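Local coordinates for ABC transporter substrate-binding protein (Staphylococcus aureus subsp. aureus NCTC 8325, PDB 3UN6), which probably serves as the substrate-binding component of an ABC-type import system, and binds zinc, though its true ligand is not established, at residues A[48-60]-A[240-252]. Sequence-based numbering, arbitrary orientation. Where two conformers were deposited one is given.
Sequences ANLMMTKKLLSQY and FVQDYKKSGFKMN
In the lobe of this periplasmic-binding-protein fold built on strands 36-41 and 66-71, helix 48-58 packs against the C-terminal part of helix 234-250, and Asn49 of the first reaches Tyr244 and Ser247 of the second. Over these segments the axes approach to 8.5 Å and their N-to-C directions differ by 110°. Asn49 holds CG anti to its own backbone N (chi1 -163°), which carries the amide over to the second helix. There ND2 donates to Tyr244 O at 2.9 Å, nearly straight at 162°, while Gly248 N reaches the same oxygen from the opposite face of its carbonyl plane. ND2 also lies 3.2 Å above the centre of the Tyr244 ring, whose plane is steeply turned from the amide; the buried amide thus meets both a carbonyl and an aromatic face. The two backbones come closest where Thr53 of the first helix faces Tyr244 of the second, and here the small side chains of Thr53 and Ser247 suit knobs-into-holes packing. Thr53 fits among Phe240, Asp243, Tyr244 and Ser247, and Ser247 in turn among Asn49, Met52, Thr53 and Leu56. Both hydroxyls bond back into their own helices, Thr53 OG1 to Asn49 O (2.7 Å) and Ser247 OG to Asp243 O (2.9 Å), so neither buries an unsatisfied donor. Toward the sheet, Leu50 CD2 reaches the edge of the Phe240 ring, and both residues continue onto Ile39. Flexible methionines, present as selenomethionine, fill in around Ala48: Met251 bends to bring CE within 3.6 Å of Ala48 CB and SE against Met52 CB. Farther along, Tyr60 OH donates to Asp243 OD1 at 2.8 Å, arriving from above the carboxylate plane, while OD2 is hydrogen-bonded to Tyr65. Near Asn49, the Ala48 side chain is about 7 Å from that of the zinc ligand His46.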
# COMPACT_ATOMS: atom_id res chain seq x y z
N ALA A 48 8.16 1.80 1.60
CA ALA A 48 9.54 2.27 1.55
C ALA A 48 9.91 3.29 2.63
O ALA A 48 11.08 3.41 2.97
CB ALA A 48 9.84 2.85 0.17
N ASN A 49 8.93 4.01 3.17
CA ASN A 49 9.23 4.96 4.25
C ASN A 49 9.70 4.22 5.52
O ASN A 49 10.39 4.79 6.33
CB ASN A 49 8.06 5.88 4.59
CG ASN A 49 8.50 7.10 5.40
OD1 ASN A 49 9.48 7.75 5.07
ND2 ASN A 49 7.78 7.39 6.46
N LEU A 50 9.34 2.95 5.67
CA LEU A 50 9.85 2.15 6.79
C LEU A 50 11.36 1.92 6.64
O LEU A 50 12.09 1.91 7.64
CB LEU A 50 9.15 0.79 6.88
CG LEU A 50 7.71 0.80 7.39
CD1 LEU A 50 7.14 -0.61 7.29
CD2 LEU A 50 7.68 1.31 8.82
N MSE A 51 11.83 1.74 5.39
CA MSE A 51 13.25 1.53 5.11
C MSE A 51 14.00 2.82 5.47
O MSE A 51 15.07 2.80 6.10
CB MSE A 51 13.51 1.22 3.63
CG MSE A 51 12.61 0.17 2.89
SE MSE A 51 12.49 -1.63 3.59
CE MSE A 51 10.97 -1.40 4.83
N MSE A 52 13.44 3.96 5.06
CA MSE A 52 14.05 5.24 5.39
C MSE A 52 14.12 5.42 6.90
O MSE A 52 15.15 5.88 7.43
CB MSE A 52 13.30 6.40 4.76
CG MSE A 52 13.90 7.70 5.06
SE MSE A 52 15.69 7.92 4.21
CE MSE A 52 16.37 9.23 5.45
N THR A 53 13.04 5.06 7.60
CA THR A 53 12.98 5.19 9.07
C THR A 53 14.12 4.42 9.71
O THR A 53 14.81 4.92 10.59
CB THR A 53 11.61 4.74 9.62
OG1 THR A 53 10.57 5.49 8.98
CG2 THR A 53 11.53 4.93 11.12
N LYS A 54 14.30 3.19 9.25
CA LYS A 54 15.38 2.31 9.67
C LYS A 54 16.74 2.97 9.43
O LYS A 54 17.60 2.97 10.32
CB LYS A 54 15.28 0.99 8.88
CG LYS A 54 16.31 -0.06 9.19
CD LYS A 54 16.18 -0.56 10.58
CE LYS A 54 17.10 -1.73 10.78
NZ LYS A 54 17.13 -2.09 12.21
N LYS A 55 16.94 3.57 8.26
CA LYS A 55 18.21 4.21 7.97
C LYS A 55 18.44 5.40 8.91
O LYS A 55 19.54 5.60 9.43
CB LYS A 55 18.30 4.67 6.53
CG LYS A 55 19.66 5.26 6.21
CD LYS A 55 19.75 5.86 4.81
CE LYS A 55 21.16 6.45 4.58
NZ LYS A 55 21.26 7.20 3.30
N LEU A 56 17.41 6.20 9.13
CA LEU A 56 17.51 7.34 10.03
C LEU A 56 17.84 6.90 11.47
O LEU A 56 18.71 7.49 12.13
CB LEU A 56 16.21 8.14 9.95
CG LEU A 56 15.95 9.38 10.79
CD1 LEU A 56 17.12 10.37 10.80
CD2 LEU A 56 14.68 10.04 10.25
N LEU A 57 17.17 5.87 11.95
CA LEU A 57 17.38 5.35 13.30
C LEU A 57 18.83 4.90 13.51
O LEU A 57 19.37 5.05 14.60
CB LEU A 57 16.40 4.21 13.61
CG LEU A 57 16.33 3.64 15.03
CD1 LEU A 57 15.84 4.68 16.06
CD2 LEU A 57 15.40 2.46 15.02
N SER A 58 19.46 4.36 12.46
CA SER A 58 20.85 3.92 12.55
C SER A 58 21.82 5.09 12.74
O SER A 58 22.94 4.88 13.19
CB SER A 58 21.24 3.16 11.28
OG SER A 58 20.36 2.08 11.05
N GLN A 59 21.39 6.30 12.41
CA GLN A 59 22.23 7.48 12.55
C GLN A 59 22.28 8.08 13.96
O GLN A 59 23.09 8.96 14.19
CB GLN A 59 21.82 8.54 11.52
CG GLN A 59 22.18 8.10 10.09
CD GLN A 59 21.64 9.01 9.02
OE1 GLN A 59 20.63 9.70 9.21
NE2 GLN A 59 22.28 9.00 7.86
N TYR A 60 21.45 7.61 14.89
CA TYR A 60 21.52 8.10 16.28
C TYR A 60 22.60 7.35 17.03
O TYR A 60 22.79 6.14 16.80
CB TYR A 60 20.20 7.91 17.05
CG TYR A 60 19.00 8.60 16.46
CD1 TYR A 60 18.99 9.98 16.27
CD2 TYR A 60 17.85 7.89 16.12
CE1 TYR A 60 17.89 10.62 15.73
CE2 TYR A 60 16.75 8.52 15.59
CZ TYR A 60 16.77 9.89 15.40
OH TYR A 60 15.68 10.52 14.86
N PHE A 240 9.03 6.31 17.50
CA PHE A 240 8.96 5.64 16.20
C PHE A 240 8.18 6.45 15.12
O PHE A 240 8.67 6.68 14.01
CB PHE A 240 8.42 4.22 16.38
CG PHE A 240 8.11 3.54 15.11
CD1 PHE A 240 9.09 3.40 14.14
CD2 PHE A 240 6.85 3.04 14.86
CE1 PHE A 240 8.83 2.79 12.94
CE2 PHE A 240 6.57 2.42 13.67
CZ PHE A 240 7.58 2.29 12.69
N VAL A 241 6.98 6.92 15.46
CA VAL A 241 6.17 7.71 14.53
C VAL A 241 6.87 9.02 14.16
O VAL A 241 6.74 9.52 13.05
CB VAL A 241 4.79 8.01 15.12
CG1 VAL A 241 4.06 9.08 14.29
CG2 VAL A 241 3.98 6.74 15.20
N GLN A 242 7.60 9.56 15.12
CA GLN A 242 8.38 10.78 14.91
C GLN A 242 9.51 10.56 13.88
O GLN A 242 9.73 11.39 13.02
CB GLN A 242 8.98 11.24 16.23
CG GLN A 242 9.99 12.40 16.10
CD GLN A 242 9.34 13.74 15.87
OE1 GLN A 242 8.84 14.38 16.82
NE2 GLN A 242 9.38 14.21 14.61
N ASP A 243 10.23 9.44 13.99
CA ASP A 243 11.26 9.12 13.04
C ASP A 243 10.62 8.86 11.69
O ASP A 243 11.13 9.26 10.66
CB ASP A 243 12.07 7.92 13.51
CG ASP A 243 12.85 8.23 14.76
OD1 ASP A 243 13.09 9.44 15.01
OD2 ASP A 243 13.23 7.28 15.48
N TYR A 244 9.48 8.19 11.72
CA TYR A 244 8.70 7.91 10.52
C TYR A 244 8.27 9.21 9.83
O TYR A 244 8.33 9.32 8.61
CB TYR A 244 7.50 7.04 10.91
CG TYR A 244 6.66 6.52 9.76
CD1 TYR A 244 6.92 5.29 9.19
CD2 TYR A 244 5.58 7.26 9.26
CE1 TYR A 244 6.17 4.81 8.14
CE2 TYR A 244 4.81 6.78 8.23
CZ TYR A 244 5.12 5.55 7.66
OH TYR A 244 4.36 5.06 6.62
N LYS A 245 7.85 10.21 10.62
CA LYS A 245 7.39 11.49 10.07
C LYS A 245 8.55 12.24 9.39
O LYS A 245 8.41 12.70 8.26
CB LYS A 245 6.75 12.32 11.17
CG LYS A 245 6.24 13.67 10.72
CD LYS A 245 5.34 14.27 11.76
CE LYS A 245 4.78 15.61 11.30
NZ LYS A 245 3.85 16.16 12.32
N LYS A 246 9.68 12.34 10.08
CA LYS A 246 10.88 12.96 9.53
C LYS A 246 11.27 12.27 8.20
O LYS A 246 11.57 12.94 7.20
CB LYS A 246 12.04 12.85 10.51
CG LYS A 246 11.84 13.52 11.88
CD LYS A 246 13.10 13.37 12.76
CE LYS A 246 12.93 13.97 14.16
NZ LYS A 246 12.59 15.41 14.15
N SER A 247 11.23 10.93 8.21
CA SER A 247 11.60 10.13 7.04
C SER A 247 10.72 10.42 5.84
O SER A 247 11.20 10.49 4.70
CB SER A 247 11.53 8.63 7.37
OG SER A 247 12.53 8.29 8.32
N GLY A 248 9.44 10.63 6.12
CA GLY A 248 8.45 10.91 5.09
C GLY A 248 8.80 12.13 4.26
O GLY A 248 8.58 12.13 3.05
N PHE A 249 9.35 13.14 4.90
CA PHE A 249 9.78 14.35 4.20
C PHE A 249 11.11 14.16 3.49
O PHE A 249 11.31 14.68 2.40
CB PHE A 249 9.79 15.54 5.15
CG PHE A 249 8.41 15.94 5.61
CD1 PHE A 249 7.59 16.70 4.79
CD2 PHE A 249 7.93 15.54 6.85
CE1 PHE A 249 6.30 17.06 5.20
CE2 PHE A 249 6.64 15.89 7.27
CZ PHE A 249 5.83 16.66 6.44
N LYS A 250 12.03 13.41 4.09
CA LYS A 250 13.30 13.07 3.41
C LYS A 250 13.03 12.36 2.06
O LYS A 250 13.76 12.55 1.08
CB LYS A 250 14.14 12.11 4.27
CG LYS A 250 15.18 12.73 5.16
CD LYS A 250 16.32 13.32 4.32
CE LYS A 250 17.53 13.63 5.17
NZ LYS A 250 17.16 14.43 6.38
N MSE A 251 11.97 11.56 2.04
CA MSE A 251 11.59 10.75 0.88
C MSE A 251 10.99 11.52 -0.28
O MSE A 251 10.72 10.93 -1.34
CB MSE A 251 10.65 9.64 1.31
CG MSE A 251 11.32 8.57 2.17
SE MSE A 251 12.49 7.33 1.15
CE MSE A 251 11.15 6.25 0.27
N ASN A 252 10.75 12.81 -0.10
CA ASN A 252 10.30 13.67 -1.19
C ASN A 252 11.41 13.80 -2.22
O ASN A 252 11.15 13.87 -3.42
CB ASN A 252 9.92 15.06 -0.69
CG ASN A 252 8.54 15.11 -0.07
OD1 ASN A 252 7.64 14.36 -0.47
ND2 ASN A 252 8.35 16.03 0.87